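Long-range contacts in photosystem II stability/assembly factor HCF136 (Cyanidioschyzon merolae, PDB 5OJ3), which is probably essential for photosystem II biogenesis, being required to assemble an early intermediate that includes D2 and cytochrome b559: residues V279-Y283 / T295-G299; G318-N322 / F371-R375. All coordinates share one frame; numbering follows the deposited sequence.

Contact 1: V279-Y283 / T295-G299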
loop_
_atom_site.group_PDB
_atom_site.type_symbol
_atom_site.label_atom_id
_atom_site.label_comp_id
_atom_site.label_asym_id
_atom_site.label_seq_id
_atom_site.Cartn_x
_atom_site.Cartn_y
_atom_site.Cartn_z
ATOM N N VAL A 279 3.959 5.500 -9.711
ATOM C CA VAL A 279 3.908 6.926 -9.976
ATOM C C VAL A 279 3.444 7.203 -11.399
ATOM O O VAL A 279 2.944 8.298 -11.684
ATOM C CB VAL A 279 5.283 7.551 -9.674
ATOM C CG1 VAL A 279 6.216 7.453 -10.873
ATOM C CG2 VAL A 279 5.126 8.969 -9.199
ATOM N N HIS A 280 3.594 6.237 -12.303
ATOM C CA HIS A 280 3.112 6.341 -13.675
ATOM C C HIS A 280 1.822 5.562 -13.908
ATOM O O HIS A 280 1.449 5.331 -15.063
ATOM C CB HIS A 280 4.195 5.882 -14.658
ATOM C CG HIS A 280 5.524 6.536 -14.439
ATOM N ND1 HIS A 280 6.596 5.879 -13.874
ATOM C CD2 HIS A 280 5.951 7.793 -14.706
ATOM C CE1 HIS A 280 7.629 6.702 -13.811
ATOM N NE2 HIS A 280 7.262 7.870 -14.302
ATOM N N GLY A 281 1.133 5.159 -12.844
ATOM C CA GLY A 281 -0.134 4.468 -12.967
ATOM C C GLY A 281 -0.053 2.965 -13.098
ATOM O O GLY A 281 -1.084 2.331 -13.356
ATOM N N ASN A 282 1.125 2.372 -12.925
ATOM C CA ASN A 282 1.243 0.923 -12.911
ATOM C C ASN A 282 0.718 0.375 -11.590
ATOM O O ASN A 282 0.843 1.007 -10.538
ATOM C CB ASN A 282 2.693 0.482 -13.110
ATOM C CG ASN A 282 3.239 0.856 -14.471
ATOM O OD1 ASN A 282 2.489 1.149 -15.397
ATOM N ND2 ASN A 282 4.559 0.843 -14.598
ATOM N N TYR A 283 0.104 -0.800 -11.655
ATOM C CA TYR A 283 -0.385 -1.483 -10.468
ATOM C C TYR A 283 0.400 -2.766 -10.233
ATOM O O TYR A 283 0.815 -3.443 -11.178
ATOM C CB TYR A 283 -1.872 -1.823 -10.599
ATOM C CG TYR A 283 -2.815 -0.657 -10.435
ATOM C CD1 TYR A 283 -3.120 -0.153 -9.180
ATOM C CD2 TYR A 283 -3.401 -0.061 -11.541
ATOM C CE1 TYR A 283 -3.987 0.913 -9.035
ATOM C CE2 TYR A 283 -4.264 1.005 -11.408
ATOM C CZ TYR A 283 -4.564 1.482 -10.154
ATOM O OH TYR A 283 -5.427 2.549 -10.021
ATOM N N THR A 295 0.691 -7.707 -12.078
ATOM C CA THR A 295 0.939 -6.311 -12.401
ATOM C C THR A 295 -0.018 -5.869 -13.498
ATOM O O THR A 295 -0.515 -6.679 -14.284
ATOM C CB THR A 295 2.384 -6.063 -12.866
ATOM O OG1 THR A 295 2.585 -6.665 -14.152
ATOM C CG2 THR A 295 3.391 -6.627 -11.871
ATOM N N TRP A 296 -0.265 -4.561 -13.541
ATOM C CA TRP A 296 -1.072 -3.951 -14.586
ATOM C C TRP A 296 -0.476 -2.594 -14.923
ATOM O O TRP A 296 -0.287 -1.761 -14.030
ATOM C CB TRP A 296 -2.534 -3.787 -14.157
ATOM C CG TRP A 296 -3.424 -3.263 -15.249
ATOM C CD1 TRP A 296 -4.011 -3.987 -16.246
ATOM C CD2 TRP A 296 -3.796 -1.897 -15.474
ATOM N NE1 TRP A 296 -4.742 -3.160 -17.066
ATOM C CE2 TRP A 296 -4.624 -1.873 -16.615
ATOM C CE3 TRP A 296 -3.515 -0.694 -14.818
ATOM C CZ2 TRP A 296 -5.175 -0.691 -17.112
ATOM C CZ3 TRP A 296 -4.062 0.475 -15.312
ATOM C CH2 TRP A 296 -4.884 0.468 -16.447
ATOM N N VAL A 297 -0.184 -2.375 -16.200
ATOM C CA VAL A 297 0.290 -1.075 -16.666
ATOM C C VAL A 297 -0.819 -0.484 -17.531
ATOM O O VAL A 297 -1.561 -1.239 -18.178
ATOM C CB VAL A 297 1.626 -1.186 -17.417
ATOM C CG1 VAL A 297 2.576 -2.123 -16.678
ATOM C CG2 VAL A 297 1.414 -1.625 -18.850
ATOM N N PRO A 298 -1.007 0.837 -17.522
ATOM C CA PRO A 298 -2.101 1.439 -18.292
ATOM C C PRO A 298 -2.106 0.992 -19.747
ATOM O O PRO A 298 -1.056 0.815 -20.369
ATOM C CB PRO A 298 -1.826 2.940 -18.170
ATOM C CG PRO A 298 -1.141 3.078 -16.855
ATOM C CD PRO A 298 -0.298 1.833 -16.700
ATOM N N GLY A 299 -3.310 0.787 -20.282
ATOM C CA GLY A 299 -3.495 0.393 -21.657
ATOM C C GLY A 299 -3.622 -1.098 -21.896
ATOM O O GLY A 299 -4.186 -1.498 -22.920
#
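Y283 and W296 illustrate how the open end of a beta hairpin is held by backbone and side chain together. They form an antiparallel hydrogen-bonded pair: Y283 N donates to W296 O at 2.6 Å, nearly straight and in the carbonyl plane, and W296 N returns a bond of 2.8 Å to Y283 O. Each acceptor also receives a CA-H...O contact from a neighbour, N282 CA at W296 O and T295 CA at Y283 O.

The aromatic contact lies on one face of the sheet, where the two side chains run side by side and point the same way. W296 has CG anti to its own N (chi1 -175°), which carries the indole alongside the phenol ring of Y283. The rings meet rim to rim, with centroids 5.8 Å apart and planes at 42°. W296 CE3 reaches the edge of the Y283 ring, within its plane, at CD2.

Beyond the paired residues the contact is van der Waals. The N282 side chain lies alongside V297 and crosses that of P298 at about a right angle; its OD1 does the touching, 3.2 Å from both V297 CB and P298 CD. P298 also rests on the loop backbone, its CD 3.5 Å from G281 O. G281 sits at positive phi, where a CB would run into the carbonyl oxygen of H280 and crowd P298 CG.

Around this hairpin of strands 283-287 and 292-296, a middle pair in its propeller blade, the two rings reach I232 of strand 232-235, in the preceding sheet, and W303 in the loop before strand 304-307. Y283 OH is hydrogen-bonded to E224 of strand 222-227, whereas W296 NE1 bonds S300 O in the loop that leads out of strand 292-296.

Contact 2: G318-N322 / F371-R375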
loop_
_atom_site.group_PDB
_atom_site.type_symbol
_atom_site.label_atom_id
_atom_site.label_comp_id
_atom_site.label_asym_id
_atom_site.label_seq_id
_atom_site.Cartn_x
_atom_site.Cartn_y
_atom_site.Cartn_z
ATOM N N GLY A 318 5.589 -4.434 -3.544
ATOM C CA GLY A 318 5.401 -3.032 -3.876
ATOM C C GLY A 318 6.536 -2.549 -4.751
ATOM O O GLY A 318 7.449 -3.307 -5.100
ATOM N N PHE A 319 6.477 -1.263 -5.089
ATOM C CA PHE A 319 7.483 -0.634 -5.933
ATOM C C PHE A 319 8.506 0.117 -5.089
ATOM O O PHE A 319 8.187 0.644 -4.021
ATOM C CB PHE A 319 6.844 0.337 -6.936
ATOM C CG PHE A 319 5.895 -0.318 -7.905
ATOM C CD1 PHE A 319 4.521 -0.173 -7.780
ATOM C CD2 PHE A 319 6.390 -1.111 -8.929
ATOM C CE1 PHE A 319 3.660 -0.781 -8.682
ATOM C CE2 PHE A 319 5.537 -1.721 -9.828
ATOM C CZ PHE A 319 4.171 -1.558 -9.705
ATOM N N ILE A 320 9.745 0.159 -5.580
ATOM C CA ILE A 320 10.810 0.889 -4.896
ATOM C C ILE A 320 10.561 2.385 -5.041
ATOM O O ILE A 320 10.578 2.928 -6.156
ATOM C CB ILE A 320 12.190 0.495 -5.439
ATOM C CG1 ILE A 320 12.644 -0.832 -4.826
ATOM C CG2 ILE A 320 13.219 1.582 -5.156
ATOM C CD1 ILE A 320 13.604 -1.612 -5.695
ATOM N N GLN A 321 10.342 3.054 -3.907
ATOM C CA GLN A 321 9.906 4.454 -3.838
ATOM C C GLN A 321 8.930 4.789 -4.964
ATOM O O GLN A 321 9.097 5.748 -5.719
ATOM C CB GLN A 321 11.101 5.419 -3.794
ATOM C CG GLN A 321 12.281 5.130 -4.706
ATOM C CD GLN A 321 13.449 6.066 -4.441
ATOM O OE1 GLN A 321 13.290 7.110 -3.809
ATOM N NE2 GLN A 321 14.631 5.689 -4.912
ATOM N N ASN A 322 7.890 3.957 -5.055
ATOM C CA ASN A 322 6.703 4.210 -5.873
ATOM C C ASN A 322 7.034 4.418 -7.348
ATOM O O ASN A 322 6.385 5.201 -8.038
ATOM C CB ASN A 322 5.919 5.407 -5.334
ATOM C CG ASN A 322 5.618 5.284 -3.855
ATOM O OD1 ASN A 322 5.377 4.189 -3.347
ATOM N ND2 ASN A 322 5.633 6.411 -3.152
ATOM N N PHE A 371 11.243 3.032 1.080
ATOM C CA PHE A 371 12.488 3.740 0.819
ATOM C C PHE A 371 12.325 5.226 1.110
ATOM O O PHE A 371 11.321 5.836 0.729
ATOM C CB PHE A 371 12.949 3.562 -0.633
ATOM C CG PHE A 371 13.454 2.179 -0.958
ATOM C CD1 PHE A 371 12.730 1.047 -0.624
ATOM C CD2 PHE A 371 14.681 2.016 -1.587
ATOM C CE1 PHE A 371 13.204 -0.218 -0.928
ATOM C CE2 PHE A 371 15.164 0.753 -1.886
ATOM C CZ PHE A 371 14.425 -0.363 -1.554
ATOM N N GLN A 372 13.326 5.805 1.777
ATOM C CA GLN A 372 13.410 7.253 1.931
ATOM C C GLN A 372 14.145 7.883 0.757
ATOM O O GLN A 372 13.755 8.954 0.280
ATOM C CB GLN A 372 14.082 7.605 3.265
ATOM C CG GLN A 372 14.763 8.961 3.321
ATOM C CD GLN A 372 15.548 9.143 4.602
ATOM O OE1 GLN A 372 16.056 8.178 5.174
ATOM N NE2 GLN A 372 15.644 10.384 5.068
ATOM N N ASP A 373 15.202 7.232 0.289
ATOM C CA ASP A 373 15.871 7.586 -0.957
ATOM C C ASP A 373 16.489 6.310 -1.516
ATOM O O ASP A 373 16.099 5.202 -1.134
ATOM C CB ASP A 373 16.900 8.707 -0.723
ATOM C CG ASP A 373 18.020 8.287 0.212
ATOM O OD1 ASP A 373 17.751 7.503 1.144
ATOM O OD2 ASP A 373 19.168 8.740 0.013
ATOM N N ASP A 374 17.440 6.462 -2.441
ATOM C CA ASP A 374 18.098 5.296 -3.020
ATOM C C ASP A 374 18.758 4.427 -1.952
ATOM O O ASP A 374 18.713 3.195 -2.042
ATOM C CB ASP A 374 19.110 5.719 -4.089
ATOM C CG ASP A 374 18.453 6.035 -5.428
ATOM O OD1 ASP A 374 17.369 5.481 -5.712
ATOM O OD2 ASP A 374 19.029 6.825 -6.208
ATOM N N ARG A 375 19.380 5.039 -0.940
ATOM C CA ARG A 375 20.228 4.294 -0.015
ATOM C C ARG A 375 19.602 3.981 1.335
ATOM O O ARG A 375 19.990 2.985 1.949
ATOM C CB ARG A 375 21.510 5.074 0.304
ATOM C CG ARG A 375 22.601 5.169 -0.721
ATOM C CD ARG A 375 23.670 6.037 -0.073
ATOM N NE ARG A 375 24.013 5.488 1.241
ATOM C CZ ARG A 375 24.711 6.123 2.179
ATOM N NH1 ARG A 375 25.220 7.325 1.942
ATOM N NH2 ARG A 375 24.950 5.523 3.338
#
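I320 lies across one face of the F371 ring, an apolar contact between residues about fifty positions apart in the chain. Its CG2 stands 4.0 Å from the ring centroid and 18° off the normal, a CH-pi contact, while CG1 touches the far end of the ring at CZ, 3.8 Å away. In I320, CG2 is anti to the backbone N and CG1 anti to the carbonyl carbon (chi1 -80°), which lets both branches rest on the phenyl group.

Q321 follows the chain past the same aromatic residue, its CB 4.1 Å from F371 CB. From there its chain is extended beyond CG and leads to the acidic pair D373 and D374 in the loop after strand 366-371, where NE2 lies 2.9 Å from D374 OD1. The amide and carboxylate planes stand 84° apart, and Q321 OE1 faces the backbone at D373 CA (3.9 Å). Shortening Q321 to an alanine is likely to leave D374 OD1 without its close amide neighbour and to open a gap beside D373 and D374.

In the seven-bladed beta-propeller these residues join adjacent blades: strands 314-319 and 366-371 are each the first of four in their sheet, the ones nearest the central pore, and each loop leads on to the second strand.

Further out, the I320 backbone is hydrogen-bonded to G327 just before strand 328-332, and both I320 and Q321 touch K326, so the first segment is braced from its own blade. A weak bond from N322 N to F319 O, 3.5 Å long, spans the turn. On the other side D373 OD1 bonds H376 ND1, and Q372 NE2 reaches S417 O, just after strand 409-414 of the following blade.

Overall arrangement
Read from the N terminus, the contacts come in series, neither nesting nor crossing. Contact 1 closes first, within one blade, joining the start of strand 283-287 to the end of strand 292-296 around a short hairpin. After strand 304-307 the chain enters the next sheet, and contact 2 opens at its first strand. It closes only after that whole sheet has been traversed, at the end of strand 366-371, thereby linking two successive blades. The centres lie about 17 Å apart, yet the contacts touch: V279 N is 3.0 Å from N322 O, a probable hydrogen bond, and the F319 ring packs on N282 and Y283. Three consecutive blades are thus connected.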